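Local coordinates for protein probable M18 family aminopeptidase 1 (Thermotoga maritima, PDB 2GLF) that probably acts as a zinc-dependent aminopeptidase of the M18 family, removing residues from the N-terminal ends of peptides, at residues A374-R377 and K378-E382. Sequence-based numbering, arbitrary orientation.
Sequences ARVR and KVLNE
Lys378, Val379, Leu380 and Asn381 each direct the backbone N-H to the carbonyl oxygen four residues earlier, from Lys378 N to Ala374 O at 3.0 Å to a weak bond from Val379 N to Arg375 O at 3.4 Å, which is the i to i+4 pattern of an alpha-helix. One turn apart on one flank, Val376 and Leu380 lie side by side and point the same way, with Val376 CG1 4.1 Å from Leu380 CD1. CG1 of Val376 is anti to the backbone N (chi1 176°), which sets that methyl beside the leucine branch. Both side chains are buried against helix 433-449, Val376 on Leu446 and Leu380 on Ala442, and Leu380 also meets Trp387.

Another flank is polar. Arg377 and Asn381 cross at a slant, their guanidinium and amide planes 85° apart, so the two groups do not stack; the arginine CD, rather than its charged end, approaches Asn381 ND2. Bends at chi2 and chi3 of Arg377 accompany salt bridges from its guanidinium to Glu218 and Asp219 of the second subunit. The same Glu218 accepts a hydrogen bond from Asn381 ND2, while Asn381 OD1 takes one from Trp387 NE1, so the amide is held at both ends. Further round, Lys378 NZ forms a salt bridge with Glu382 OE2 at 2.6 Å, meeting the syn lone pair of that oxygen, a classic i to i+4 ion pair. Helix 370-382 links the adjacent parallel strands 351-354 and 387-389 as the crossover of a beta-alpha-beta unit, with one flank packed inside the subunit and another at a subunit interface of the dodecamer.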
loop_
_atom_site.group_PDB
_atom_site.type_symbol
_atom_site.label_atom_id
_atom_site.label_comp_id
_atom_site.label_asym_id
_atom_site.label_seq_id
_atom_site.Cartn_x
_atom_site.Cartn_y
_atom_site.Cartn_z
ATOM N N ALA A 374 4.247 -3.149 -52.645
ATOM C CA ALA A 374 5.111 -2.873 -53.786
ATOM C C ALA A 374 4.271 -2.252 -54.899
ATOM O O ALA A 374 4.601 -1.193 -55.428
ATOM C CB ALA A 374 5.757 -4.163 -54.269
ATOM N N ARG A 375 3.176 -2.917 -55.246
ATOM C CA ARG A 375 2.290 -2.428 -56.289
ATOM C C ARG A 375 1.759 -1.029 -55.984
ATOM O O ARG A 375 1.657 -0.187 -56.874
ATOM C CB ARG A 375 1.128 -3.402 -56.477
ATOM C CG ARG A 375 1.550 -4.754 -57.037
ATOM C CD ARG A 375 0.376 -5.709 -57.085
ATOM N NE ARG A 375 -0.730 -5.154 -57.858
ATOM C CZ ARG A 375 -1.970 -5.634 -57.842
ATOM N NH1 ARG A 375 -2.264 -6.685 -57.084
ATOM N NH2 ARG A 375 -2.916 -5.063 -58.584
ATOM N N VAL A 376 1.423 -0.779 -54.725
ATOM C CA VAL A 376 0.906 0.525 -54.327
ATOM C C VAL A 376 2.013 1.575 -54.356
ATOM O O VAL A 376 1.792 2.715 -54.753
ATOM C CB VAL A 376 0.305 0.469 -52.907
ATOM C CG1 VAL A 376 -0.136 1.862 -52.461
ATOM C CG2 VAL A 376 -0.866 -0.495 -52.888
ATOM N N ARG A 377 3.211 1.180 -53.942
ATOM C CA ARG A 377 4.336 2.100 -53.909
ATOM C C ARG A 377 4.703 2.562 -55.310
ATOM O O ARG A 377 5.126 3.700 -55.503
ATOM C CB ARG A 377 5.547 1.431 -53.248
ATOM C CG ARG A 377 6.353 2.364 -52.364
ATOM C CD ARG A 377 7.737 2.655 -52.910
ATOM N NE ARG A 377 8.548 1.449 -52.970
ATOM C CZ ARG A 377 9.873 1.445 -53.085
ATOM N NH1 ARG A 377 10.548 2.590 -53.148
ATOM N NH2 ARG A 377 10.526 0.290 -53.156
ATOM N N LYS A 378 4.527 1.674 -56.287
ATOM C CA LYS A 378 4.849 1.976 -57.682
ATOM C C LYS A 378 3.906 3.038 -58.238
ATOM O O LYS A 378 4.353 4.074 -58.740
ATOM C CB LYS A 378 4.763 0.705 -58.529
ATOM C CG LYS A 378 5.448 0.800 -59.882
ATOM C CD LYS A 378 5.469 -0.559 -60.573
ATOM C CE LYS A 378 6.307 -0.547 -61.848
ATOM N NZ LYS A 378 5.712 0.303 -62.921
ATOM N N VAL A 379 2.604 2.781 -58.143
ATOM C CA VAL A 379 1.611 3.729 -58.631
ATOM C C VAL A 379 1.849 5.121 -58.037
ATOM O O VAL A 379 1.963 6.111 -58.769
ATOM C CB VAL A 379 0.172 3.285 -58.266
ATOM C CG1 VAL A 379 -0.814 4.379 -58.645
ATOM C CG2 VAL A 379 -0.184 1.991 -58.984
ATOM N N LEU A 380 1.932 5.188 -56.709
ATOM C CA LEU A 380 2.141 6.451 -56.018
ATOM C C LEU A 380 3.325 7.219 -56.568
ATOM O O LEU A 380 3.163 8.301 -57.125
ATOM C CB LEU A 380 2.339 6.221 -54.518
ATOM C CG LEU A 380 1.127 5.724 -53.728
ATOM C CD1 LEU A 380 1.518 5.592 -52.263
ATOM C CD2 LEU A 380 -0.054 6.679 -53.892
ATOM N N ASN A 381 4.517 6.662 -56.411
ATOM C CA ASN A 381 5.717 7.326 -56.892
ATOM C C ASN A 381 5.645 7.696 -58.372
ATOM O O ASN A 381 6.104 8.773 -58.770
ATOM C CB ASN A 381 6.947 6.458 -56.626
ATOM C CG ASN A 381 7.250 6.329 -55.155
ATOM O OD1 ASN A 381 7.194 7.307 -54.411
ATOM N ND2 ASN A 381 7.585 5.122 -54.724
ATOM N N GLU A 382 5.066 6.816 -59.185
ATOM C CA GLU A 382 4.946 7.086 -60.613
ATOM C C GLU A 382 4.021 8.270 -60.923
ATOM O O GLU A 382 4.297 9.051 -61.841
ATOM C CB GLU A 382 4.489 5.824 -61.342
ATOM C CG GLU A 382 5.660 5.048 -61.927
ATOM C CD GLU A 382 5.326 3.610 -62.270
ATOM O OE1 GLU A 382 4.132 3.296 -62.463
ATOM O OE2 GLU A 382 6.269 2.795 -62.358
#